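Local coordinates for protein endoglucanase (Uncultured bacterium, PDB 3X17) that hydrolyses internal beta-1,4-glucosidic bonds of cellulose, as a family 9 glycoside hydrolase with an (alpha/alpha)6-barrel catalytic domain, at residues S126-V134 and T171-K182; V184-L195 and I222-L233. All coordinates share one frame; numbering follows the deposited sequence.

Contact 1: residues S126-V134 and T171-K182; sequences SYYLQRCGV and TGGWHDAGDYGK. With ZN (zinc ion), chain C.
C132 and H175 grip one zinc ion, two corners of a Cys-Asp-His-His site that D148 and H149 complete within the family 9 domain. C132 SG lies 2.2 Å from the zinc and H175 NE2 2.1 Å from it, thiolate and imidazole both suiting zinc. The CB bond of C132 points toward 171-182, and with SG anti to the backbone N (chi1 -180°) the sulfur reaches the zinc beside H175. The zinc bond fixes the rotation of the H175 ring, and Y180 CD1 lies over the centre of one face.

Two backbone bonds set this geometry: H175 N to Q130 O, and C132 N to G173 O. G133 has positive phi, and any CB there would run into G172 N.

Q130 CB rests 3.8 Å from H175 O; the chain bends at chi2, bringing CD near both carbonyls of the loop, H175 O and A177 O. NE2 ends between them, 2.9 Å from H175 O, above that carbonyl's plane, and 3.1 Å from A177 O, on a lone pair. OE1, the other branch, makes no hydrogen bond across the contact and stays 3.9 Å from A177 O. An amide suits the place, having two hydrogens to give.

Y127 turns a ring edge to a face of W174, planes 54° apart, while W174 NE1 bonds E225. K182, salt-bridged to D152, gives NZ to G172 O at 2.7 Å and lays CD 3.7 Å from C132 SG.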
loop_
_atom_site.group_PDB
_atom_site.type_symbol
_atom_site.label_atom_id
_atom_site.label_comp_id
_atom_site.label_asym_id
_atom_site.label_seq_id
_atom_site.Cartn_x
_atom_site.Cartn_y
_atom_site.Cartn_z
ATOM N N SER A 126 10.868 -2.132 -4.708
ATOM C CA SER A 126 10.996 -2.797 -3.425
ATOM C C SER A 126 10.446 -4.229 -3.450
ATOM O O SER A 126 11.006 -5.105 -2.804
ATOM C CB SER A 126 10.330 -1.958 -2.326
ATOM O OG SER A 126 8.931 -2.131 -2.304
ATOM N N TYR A 127 9.410 -4.489 -4.260
ATOM C CA TYR A 127 8.892 -5.847 -4.426
ATOM C C TYR A 127 9.983 -6.797 -4.951
ATOM O O TYR A 127 10.115 -7.939 -4.494
ATOM C CB TYR A 127 7.676 -5.858 -5.374
ATOM C CG TYR A 127 6.451 -5.205 -4.776
ATOM C CD1 TYR A 127 5.668 -5.883 -3.876
ATOM C CD2 TYR A 127 6.143 -3.876 -5.035
ATOM C CE1 TYR A 127 4.638 -5.256 -3.204
ATOM C CE2 TYR A 127 5.066 -3.254 -4.410
ATOM C CZ TYR A 127 4.309 -3.960 -3.507
ATOM O OH TYR A 127 3.220 -3.378 -2.879
ATOM N N TYR A 128 10.737 -6.341 -5.941
ATOM C CA TYR A 128 11.822 -7.153 -6.483
ATOM C C TYR A 128 12.767 -7.535 -5.349
ATOM O O TYR A 128 13.247 -8.640 -5.292
ATOM C CB TYR A 128 12.583 -6.392 -7.594
ATOM C CG TYR A 128 13.952 -6.951 -7.929
ATOM C CD1 TYR A 128 14.099 -8.243 -8.428
ATOM C CD2 TYR A 128 15.086 -6.129 -7.870
ATOM C CE1 TYR A 128 15.353 -8.732 -8.807
ATOM C CE2 TYR A 128 16.328 -6.613 -8.178
ATOM C CZ TYR A 128 16.457 -7.903 -8.689
ATOM O OH TYR A 128 17.701 -8.351 -9.061
ATOM N N LEU A 129 12.931 -6.642 -4.389
ATOM C CA LEU A 129 13.911 -6.848 -3.336
ATOM C C LEU A 129 13.323 -7.732 -2.223
ATOM O O LEU A 129 14.042 -8.197 -1.328
ATOM C CB LEU A 129 14.318 -5.486 -2.775
ATOM C CG LEU A 129 15.485 -4.729 -3.421
ATOM C CD1 LEU A 129 16.036 -5.317 -4.739
ATOM C CD2 LEU A 129 15.283 -3.236 -3.464
ATOM N N GLN A 130 12.011 -7.935 -2.278
ATOM C CA GLN A 130 11.303 -8.832 -1.354
ATOM C C GLN A 130 11.099 -10.245 -1.906
ATOM O O GLN A 130 10.531 -11.097 -1.221
ATOM C CB GLN A 130 9.932 -8.250 -0.997
ATOM C CG GLN A 130 9.968 -6.956 -0.190
ATOM C CD GLN A 130 10.174 -7.189 1.294
ATOM O OE1 GLN A 130 11.191 -6.793 1.862
ATOM N NE2 GLN A 130 9.242 -7.896 1.915
ATOM N N ARG A 131 11.456 -10.479 -3.163
ATOM C CA ARG A 131 11.236 -11.797 -3.778
ATOM C C ARG A 131 11.870 -12.948 -2.995
ATOM O O ARG A 131 12.924 -12.790 -2.393
ATOM C CB ARG A 131 11.738 -11.840 -5.210
ATOM C CG ARG A 131 10.934 -11.001 -6.199
ATOM C CD ARG A 131 11.520 -11.128 -7.657
ATOM N NE ARG A 131 10.866 -10.199 -8.589
ATOM C CZ ARG A 131 11.090 -10.167 -9.905
ATOM N NH1 ARG A 131 11.975 -10.996 -10.456
ATOM N NH2 ARG A 131 10.422 -9.307 -10.682
ATOM N N CYS A 132 11.172 -14.077 -2.956
ATOM C CA CYS A 132 11.600 -15.247 -2.193
ATOM C C CYS A 132 11.957 -16.325 -3.198
ATOM O O CYS A 132 11.377 -16.374 -4.285
ATOM C CB CYS A 132 10.447 -15.739 -1.330
ATOM S SG CYS A 132 10.728 -17.192 -0.269
ATOM N N GLY A 133 12.971 -17.129 -2.883
ATOM C CA GLY A 133 13.246 -18.306 -3.687
ATOM C C GLY A 133 14.206 -18.022 -4.829
ATOM O O GLY A 133 14.254 -18.755 -5.814
ATOM N N VAL A 134 14.937 -16.923 -4.739
ATOM C CA VAL A 134 15.829 -16.563 -5.825
ATOM C C VAL A 134 16.967 -15.725 -5.271
ATOM O O VAL A 134 16.749 -14.898 -4.388
ATOM C CB VAL A 134 15.085 -15.783 -6.930
ATOM C CG1 VAL A 134 14.492 -14.458 -6.367
ATOM C CG2 VAL A 134 16.033 -15.529 -8.121
ATOM N N THR A 171 7.559 -22.559 -4.386
ATOM C CA THR A 171 8.664 -21.665 -4.289
ATOM C C THR A 171 8.307 -20.311 -4.944
ATOM O O THR A 171 7.344 -20.236 -5.606
ATOM C CB THR A 171 9.847 -22.381 -4.948
ATOM O OG1 THR A 171 11.052 -21.791 -4.527
ATOM C CG2 THR A 171 9.742 -22.353 -6.417
ATOM N N GLY A 172 9.078 -19.261 -4.726
ATOM C CA GLY A 172 8.853 -17.958 -5.395
ATOM C C GLY A 172 7.959 -17.030 -4.573
ATOM O O GLY A 172 7.824 -17.216 -3.367
ATOM N N GLY A 173 7.277 -16.089 -5.231
ATOM C CA GLY A 173 6.462 -15.098 -4.515
ATOM C C GLY A 173 7.274 -14.058 -3.754
ATOM O O GLY A 173 8.489 -13.904 -3.987
ATOM N N TRP A 174 6.593 -13.293 -2.897
ATOM C CA TRP A 174 7.234 -12.214 -2.128
ATOM C C TRP A 174 7.284 -12.533 -0.644
ATOM O O TRP A 174 6.249 -12.878 -0.063
ATOM C CB TRP A 174 6.445 -10.902 -2.270
ATOM C CG TRP A 174 6.310 -10.372 -3.690
ATOM C CD1 TRP A 174 7.320 -10.119 -4.571
ATOM C CD2 TRP A 174 5.083 -10.063 -4.382
ATOM N NE1 TRP A 174 6.799 -9.670 -5.770
ATOM C CE2 TRP A 174 5.433 -9.602 -5.670
ATOM C CE3 TRP A 174 3.730 -10.084 -4.018
ATOM C CZ2 TRP A 174 4.475 -9.168 -6.603
ATOM C CZ3 TRP A 174 2.770 -9.634 -4.948
ATOM C CH2 TRP A 174 3.159 -9.195 -6.229
ATOM N N HIS A 175 8.433 -12.295 -0.002
ATOM C CA HIS A 175 8.437 -12.136 1.457
ATOM C C HIS A 175 7.421 -11.063 1.828
ATOM O O HIS A 175 7.379 -10.005 1.187
ATOM C CB HIS A 175 9.819 -11.745 1.981
ATOM C CG HIS A 175 10.867 -12.779 1.743
ATOM N ND1 HIS A 175 12.178 -12.454 1.473
ATOM C CD2 HIS A 175 10.787 -14.134 1.656
ATOM C CE1 HIS A 175 12.878 -13.566 1.298
ATOM N NE2 HIS A 175 12.056 -14.596 1.408
ATOM N N ASP A 176 6.577 -11.364 2.812
ATOM C CA ASP A 176 5.354 -10.588 3.053
ATOM C C ASP A 176 5.696 -9.209 3.582
ATOM O O ASP A 176 4.975 -8.238 3.335
ATOM C CB ASP A 176 4.439 -11.295 4.063
ATOM C CG ASP A 176 3.059 -10.614 4.194
ATOM O OD1 ASP A 176 2.338 -10.606 3.184
ATOM O OD2 ASP A 176 2.696 -10.101 5.296
ATOM N N ALA A 177 6.743 -9.130 4.393
ATOM C CA ALA A 177 6.923 -7.976 5.261
ATOM C C ALA A 177 8.344 -7.932 5.770
ATOM O O ALA A 177 9.278 -8.002 4.987
ATOM C CB ALA A 177 5.925 -8.039 6.421
ATOM N N GLY A 178 8.516 -7.848 7.087
ATOM C CA GLY A 178 9.829 -8.055 7.677
ATOM C C GLY A 178 10.141 -9.494 8.083
ATOM O O GLY A 178 11.228 -9.780 8.599
ATOM N N ASP A 179 9.152 -10.375 7.956
ATOM C CA ASP A 179 9.402 -11.802 8.034
ATOM C C ASP A 179 9.526 -12.358 6.629
ATOM O O ASP A 179 9.629 -11.602 5.638
ATOM C CB ASP A 179 8.259 -12.522 8.767
ATOM C CG ASP A 179 6.932 -12.385 8.041
ATOM O OD1 ASP A 179 6.663 -11.275 7.543
ATOM O OD2 ASP A 179 6.181 -13.377 7.947
ATOM N N TYR A 180 9.503 -13.682 6.535
ATOM C CA TYR A 180 9.708 -14.354 5.253
ATOM C C TYR A 180 8.531 -15.236 4.887
ATOM O O TYR A 180 8.553 -15.919 3.850
ATOM C CB TYR A 180 11.002 -15.195 5.266
ATOM C CG TYR A 180 12.259 -14.386 5.538
ATOM C CD1 TYR A 180 12.507 -13.195 4.854
ATOM C CD2 TYR A 180 13.213 -14.827 6.451
ATOM C CE1 TYR A 180 13.653 -12.446 5.098
ATOM C CE2 TYR A 180 14.387 -14.103 6.658
ATOM C CZ TYR A 180 14.596 -12.915 5.994
ATOM O OH TYR A 180 15.748 -12.164 6.235
ATOM N N GLY A 181 7.467 -15.163 5.680
ATOM C CA GLY A 181 6.217 -15.827 5.327
ATOM C C GLY A 181 5.637 -15.302 4.023
ATOM O O GLY A 181 5.934 -14.196 3.596
ATOM N N LYS A 182 4.909 -16.157 3.317
ATOM C CA LYS A 182 4.275 -15.766 2.069
ATOM C C LYS A 182 2.793 -16.079 2.216
ATOM O O LYS A 182 2.421 -17.115 2.738
ATOM C CB LYS A 182 4.867 -16.554 0.910
ATOM C CG LYS A 182 6.423 -16.476 0.850
ATOM C CD LYS A 182 6.983 -17.099 -0.423
ATOM C CE LYS A 182 6.647 -18.581 -0.539
ATOM N NZ LYS A 182 7.540 -19.259 -1.571
HETATM ZN ZN ZN C . 12.409 -16.576 0.945
#

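Contact 2: residues V184-L195 and I222-L233; sequences VTTTAVTAAQLL and ILDEVRWGLEWL. With CA (calcium ion), chain D.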
loop_
_atom_site.group_PDB
_atom_site.type_symbol
_atom_site.label_atom_id
_atom_site.label_comp_id
_atom_site.label_asym_id
_atom_site.label_seq_id
_atom_site.Cartn_x
_atom_site.Cartn_y
_atom_site.Cartn_z
ATOM N N VAL A 184 -1.250 -15.742 0.907
ATOM C CA VAL A 184 -2.078 -15.507 -0.263
ATOM C C VAL A 184 -2.986 -14.264 -0.103
ATOM O O VAL A 184 -3.330 -13.591 -1.094
ATOM C CB VAL A 184 -2.938 -16.724 -0.600
ATOM C CG1 VAL A 184 -4.080 -16.297 -1.541
ATOM C CG2 VAL A 184 -2.090 -17.784 -1.292
ATOM N N THR A 185 -3.304 -13.924 1.142
ATOM C CA THR A 185 -4.372 -12.979 1.424
ATOM C C THR A 185 -3.882 -11.561 1.105
ATOM O O THR A 185 -4.597 -10.770 0.499
ATOM C CB THR A 185 -4.847 -13.109 2.911
ATOM O OG1 THR A 185 -5.207 -14.483 3.180
ATOM C CG2 THR A 185 -6.056 -12.208 3.188
ATOM N N THR A 186 -2.607 -11.303 1.374
ATOM C CA THR A 186 -1.991 -10.021 1.039
ATOM C C THR A 186 -1.423 -10.020 -0.376
ATOM O O THR A 186 -1.444 -8.990 -1.046
ATOM C CB THR A 186 -0.847 -9.665 2.030
ATOM O OG1 THR A 186 -0.063 -10.840 2.263
ATOM C CG2 THR A 186 -1.404 -9.136 3.372
ATOM N N THR A 187 -0.855 -11.146 -0.803
ATOM C CA THR A 187 -0.263 -11.246 -2.129
ATOM C C THR A 187 -1.292 -10.969 -3.205
ATOM O O THR A 187 -1.000 -10.267 -4.168
ATOM C CB THR A 187 0.386 -12.649 -2.413
ATOM O OG1 THR A 187 1.530 -12.814 -1.579
ATOM C CG2 THR A 187 0.892 -12.759 -3.904
ATOM N N ALA A 188 -2.498 -11.506 -3.036
ATOM C CA ALA A 188 -3.537 -11.341 -4.037
ATOM C C ALA A 188 -4.053 -9.898 -4.105
ATOM O O ALA A 188 -4.097 -9.306 -5.192
ATOM C CB ALA A 188 -4.674 -12.358 -3.820
ATOM N N VAL A 189 -4.273 -9.252 -2.959
ATOM C CA VAL A 189 -4.772 -7.861 -3.006
ATOM C C VAL A 189 -3.668 -6.910 -3.440
ATOM O O VAL A 189 -3.937 -5.812 -3.942
ATOM C CB VAL A 189 -5.387 -7.371 -1.660
ATOM C CG1 VAL A 189 -6.501 -8.284 -1.200
ATOM C CG2 VAL A 189 -4.322 -7.160 -0.563
ATOM N N THR A 190 -2.429 -7.266 -3.107
ATOM C CA THR A 190 -1.285 -6.473 -3.504
ATOM C C THR A 190 -1.148 -6.530 -5.019
ATOM O O THR A 190 -1.089 -5.496 -5.680
ATOM C CB THR A 190 0.005 -7.033 -2.851
ATOM O OG1 THR A 190 -0.030 -6.738 -1.451
ATOM C CG2 THR A 190 1.262 -6.391 -3.465
ATOM N N ALA A 191 -1.200 -7.732 -5.586
ATOM C CA ALA A 191 -1.047 -7.865 -7.039
ATOM C C ALA A 191 -2.169 -7.118 -7.787
ATOM O O ALA A 191 -1.920 -6.407 -8.780
ATOM C CB ALA A 191 -1.009 -9.315 -7.437
ATOM N N ALA A 192 -3.385 -7.230 -7.262
ATOM C CA ALA A 192 -4.558 -6.539 -7.846
ATOM C C ALA A 192 -4.332 -5.043 -7.860
ATOM O O ALA A 192 -4.703 -4.376 -8.818
ATOM C CB ALA A 192 -5.824 -6.855 -7.057
ATOM N N GLN A 193 -3.794 -4.508 -6.765
ATOM C CA GLN A 193 -3.601 -3.075 -6.664
ATOM C C GLN A 193 -2.462 -2.551 -7.553
ATOM O O GLN A 193 -2.591 -1.501 -8.168
ATOM C CB GLN A 193 -3.441 -2.612 -5.214
ATOM C CG GLN A 193 -4.680 -2.722 -4.362
ATOM C CD GLN A 193 -4.405 -2.396 -2.891
ATOM O OE1 GLN A 193 -4.550 -1.258 -2.455
ATOM N NE2 GLN A 193 -4.041 -3.412 -2.119
ATOM N N LEU A 194 -1.372 -3.294 -7.679
ATOM C CA LEU A 194 -0.363 -2.916 -8.674
ATOM C C LEU A 194 -0.959 -2.961 -10.083
ATOM O O LEU A 194 -0.687 -2.091 -10.922
ATOM C CB LEU A 194 0.885 -3.802 -8.575
ATOM C CG LEU A 194 1.567 -3.879 -7.197
ATOM C CD1 LEU A 194 2.761 -4.865 -7.270
ATOM C CD2 LEU A 194 2.053 -2.504 -6.659
ATOM N N LEU A 195 -1.819 -3.939 -10.328
ATOM C CA LEU A 195 -2.392 -4.090 -11.655
ATOM C C LEU A 195 -3.234 -2.860 -11.982
ATOM O O LEU A 195 -3.206 -2.349 -13.105
ATOM C CB LEU A 195 -3.278 -5.342 -11.737
ATOM C CG LEU A 195 -2.574 -6.663 -12.069
ATOM C CD1 LEU A 195 -3.574 -7.799 -11.890
ATOM C CD2 LEU A 195 -2.017 -6.680 -13.501
ATOM N N ILE A 222 6.494 -3.325 -14.111
ATOM C CA ILE A 222 5.514 -3.467 -13.025
ATOM C C ILE A 222 4.680 -4.724 -13.268
ATOM O O ILE A 222 4.373 -5.451 -12.332
ATOM C CB ILE A 222 4.570 -2.230 -12.879
ATOM C CG1 ILE A 222 3.685 -2.352 -11.606
ATOM C CG2 ILE A 222 3.659 -2.121 -14.080
ATOM C CD1 ILE A 222 4.469 -2.391 -10.300
ATOM N N LEU A 223 4.439 -5.057 -14.540
ATOM C CA LEU A 223 3.704 -6.286 -14.889
ATOM C C LEU A 223 4.550 -7.551 -14.747
ATOM O O LEU A 223 4.068 -8.562 -14.269
ATOM C CB LEU A 223 3.103 -6.208 -16.302
ATOM C CG LEU A 223 2.091 -5.071 -16.509
ATOM C CD1 LEU A 223 1.444 -5.167 -17.876
ATOM C CD2 LEU A 223 1.054 -5.060 -15.395
ATOM N N ASP A 224 5.835 -7.467 -15.052
ATOM C CA ASP A 224 6.742 -8.547 -14.687
ATOM C C ASP A 224 6.730 -8.786 -13.184
ATOM O O ASP A 224 6.722 -9.931 -12.744
ATOM C CB ASP A 224 8.159 -8.276 -15.166
ATOM C CG ASP A 224 8.260 -8.273 -16.680
ATOM O OD1 ASP A 224 7.715 -9.200 -17.335
ATOM O OD2 ASP A 224 8.771 -7.271 -17.207
ATOM N N GLU A 225 6.724 -7.718 -12.386
ATOM C CA GLU A 225 6.738 -7.935 -10.941
ATOM C C GLU A 225 5.444 -8.625 -10.511
ATOM O O GLU A 225 5.476 -9.608 -9.770
ATOM C CB GLU A 225 6.914 -6.641 -10.155
ATOM C CG GLU A 225 7.220 -6.914 -8.660
ATOM C CD GLU A 225 8.575 -7.611 -8.481
ATOM O OE1 GLU A 225 9.540 -7.200 -9.172
ATOM O OE2 GLU A 225 8.650 -8.603 -7.720
ATOM N N VAL A 226 4.314 -8.040 -10.900
ATOM C CA VAL A 226 3.014 -8.640 -10.651
ATOM C C VAL A 226 3.010 -10.112 -11.038
ATOM O O VAL A 226 2.431 -10.936 -10.340
ATOM C CB VAL A 226 1.894 -7.918 -11.427
ATOM C CG1 VAL A 226 0.653 -8.803 -11.520
ATOM C CG2 VAL A 226 1.567 -6.565 -10.755
ATOM N N ARG A 227 3.630 -10.441 -12.167
ATOM C CA ARG A 227 3.579 -11.800 -12.652
ATOM C C ARG A 227 4.332 -12.740 -11.703
ATOM O O ARG A 227 3.885 -13.836 -11.454
ATOM C CB ARG A 227 4.171 -11.894 -14.068
ATOM C CG ARG A 227 3.810 -13.197 -14.735
ATOM C CD ARG A 227 4.902 -13.769 -15.610
ATOM N NE ARG A 227 4.801 -13.290 -16.982
ATOM C CZ ARG A 227 4.731 -14.064 -18.065
ATOM N NH1 ARG A 227 4.750 -15.403 -17.985
ATOM N NH2 ARG A 227 4.645 -13.476 -19.247
ATOM N N TRP A 228 5.461 -12.284 -11.158
ATOM C CA TRP A 228 6.137 -13.005 -10.094
ATOM C C TRP A 228 5.152 -13.384 -8.989
ATOM O O TRP A 228 5.119 -14.528 -8.553
ATOM C CB TRP A 228 7.281 -12.168 -9.506
ATOM C CG TRP A 228 8.221 -12.958 -8.598
ATOM C CD1 TRP A 228 8.150 -13.074 -7.233
ATOM C CD2 TRP A 228 9.354 -13.748 -9.008
ATOM N NE1 TRP A 228 9.143 -13.908 -6.775
ATOM C CE2 TRP A 228 9.898 -14.334 -7.842
ATOM C CE3 TRP A 228 9.951 -14.021 -10.249
ATOM C CZ2 TRP A 228 11.033 -15.150 -7.874
ATOM C CZ3 TRP A 228 11.072 -14.871 -10.286
ATOM C CH2 TRP A 228 11.591 -15.429 -9.110
ATOM N N GLY A 229 4.346 -12.431 -8.532
ATOM C CA GLY A 229 3.441 -12.722 -7.420
ATOM C C GLY A 229 2.370 -13.700 -7.847
ATOM O O GLY A 229 2.037 -14.627 -7.117
ATOM N N LEU A 230 1.839 -13.508 -9.051
ATOM C CA LEU A 230 0.716 -14.313 -9.519
ATOM C C LEU A 230 1.131 -15.753 -9.818
ATOM O O LEU A 230 0.331 -16.692 -9.640
ATOM C CB LEU A 230 0.115 -13.694 -10.771
ATOM C CG LEU A 230 -0.498 -12.299 -10.559
ATOM C CD1 LEU A 230 -1.091 -11.873 -11.878
ATOM C CD2 LEU A 230 -1.586 -12.416 -9.486
ATOM N N GLU A 231 2.361 -15.916 -10.315
ATOM C CA GLU A 231 2.905 -17.256 -10.587
ATOM C C GLU A 231 3.088 -18.093 -9.322
ATOM O O GLU A 231 2.847 -19.311 -9.321
ATOM C CB GLU A 231 4.190 -17.154 -11.405
ATOM C CG GLU A 231 3.856 -16.805 -12.850
ATOM C CD GLU A 231 5.046 -16.806 -13.804
ATOM O OE1 GLU A 231 6.168 -16.455 -13.370
ATOM O OE2 GLU A 231 4.827 -17.050 -15.025
ATOM N N TRP A 232 3.376 -17.413 -8.224
ATOM C CA TRP A 232 3.341 -18.050 -6.918
ATOM C C TRP A 232 1.957 -18.457 -6.466
ATOM O O TRP A 232 1.768 -19.567 -5.985
ATOM C CB TRP A 232 3.997 -17.176 -5.863
ATOM C CG TRP A 232 4.026 -17.881 -4.577
ATOM C CD1 TRP A 232 4.730 -19.018 -4.283
ATOM C CD2 TRP A 232 3.219 -17.602 -3.426
ATOM N NE1 TRP A 232 4.467 -19.415 -2.997
ATOM C CE2 TRP A 232 3.504 -18.599 -2.467
ATOM C CE3 TRP A 232 2.350 -16.565 -3.081
ATOM C CZ2 TRP A 232 2.927 -18.607 -1.211
ATOM C CZ3 TRP A 232 1.764 -16.581 -1.821
ATOM C CH2 TRP A 232 2.044 -17.607 -0.913
ATOM N N LEU A 233 0.967 -17.581 -6.658
ATOM C CA LEU A 233 -0.437 -17.977 -6.525
ATOM C C LEU A 233 -0.825 -19.261 -7.284
ATOM O O LEU A 233 -1.567 -20.093 -6.744
ATOM C CB LEU A 233 -1.391 -16.823 -6.905
ATOM C CG LEU A 233 -1.350 -15.536 -6.066
ATOM C CD1 LEU A 233 -2.570 -14.628 -6.379
ATOM C CD2 LEU A 233 -1.253 -15.827 -4.522
HETATM CA CA CA D . 9.996 -5.836 -18.771
#
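The indole of W232 is met at its six-membered ring, where T187 crosses it at about a right angle and packs OG1 3.8 Å from W232 CZ3, although that hydroxyl has its polar partner in Y183. V184 comes obliquely to the same corner, its CG2 4.1 Å from W232 CZ3. With CG anti to the backbone N (chi1 -176°), the tryptophan swings its ring across to helix 184-195, while NE1 bonds A170. Replacing W232 by an alanine removes the indole, and V184 CG2 and T187 would probably lose the surface they pack on, and A170 its bonding partner. A second flat group, the guanidinium of R227, takes no part: the CB bond of R227 points away from 184-195, E231 OE2 meets the guanidinium edge in plane, in a long salt bridge with a weak hydrogen bond, and NH2 pairs with D293.

Helices 184-195 and 222-233 run antiparallel, 154° between directions and 9.6 Å between axes at closest, as successive helices, alternating between the outer and inner rings, do in an (alpha/alpha)6 barrel. No hydrogen bond joins them; aliphatic branches do. V226 spreads its two methyls, CG2 3.6 Å from L194 CB and CG1 3.9 Å from L195 CG. The small A191 suits its place opposite, letting the backbones approach and L230 CD2 reach its CB. G229 presents bare backbone, its O 3.9 Å from T187 CG2, and L233 slides past that threonine, with CD2 3.8 Å from T187 CG2 and CD1 against A188.

D224 OD2 binds calcium at 2.5 Å, joining D207, E214, N217, V219 and D221. Helix 272-288 packs on L230 and L233, helix 115-130 on L194 and E225, helix 543-558 on T186, T190 and Q193, and the backbone of V184 bonds H245 in strand 243-249.

In the fold
Contacts 1 and 2 follow each other along the chain, their centres 11 Å apart, and polar side chains join them. R131 NH2 makes a salt bridge with E225 OE1 at 2.7 Å, while NH1 pairs with E214, whose backbone O binds the calcium that D224 holds; this side chain therefore links the zinc loop structurally to residues of the calcium site. W232 of contact 2 packs its NE1 3.4 Å from K182 CE, and the W232 side chain lies about 9 Å from the zinc ion at its nearest atom. D176 OD1 probably bonds T186 OG1, 2.6 Å away. D176 opens the DAGD sequence characteristic of family 9, so this junction probably lies near the catalytic cleft.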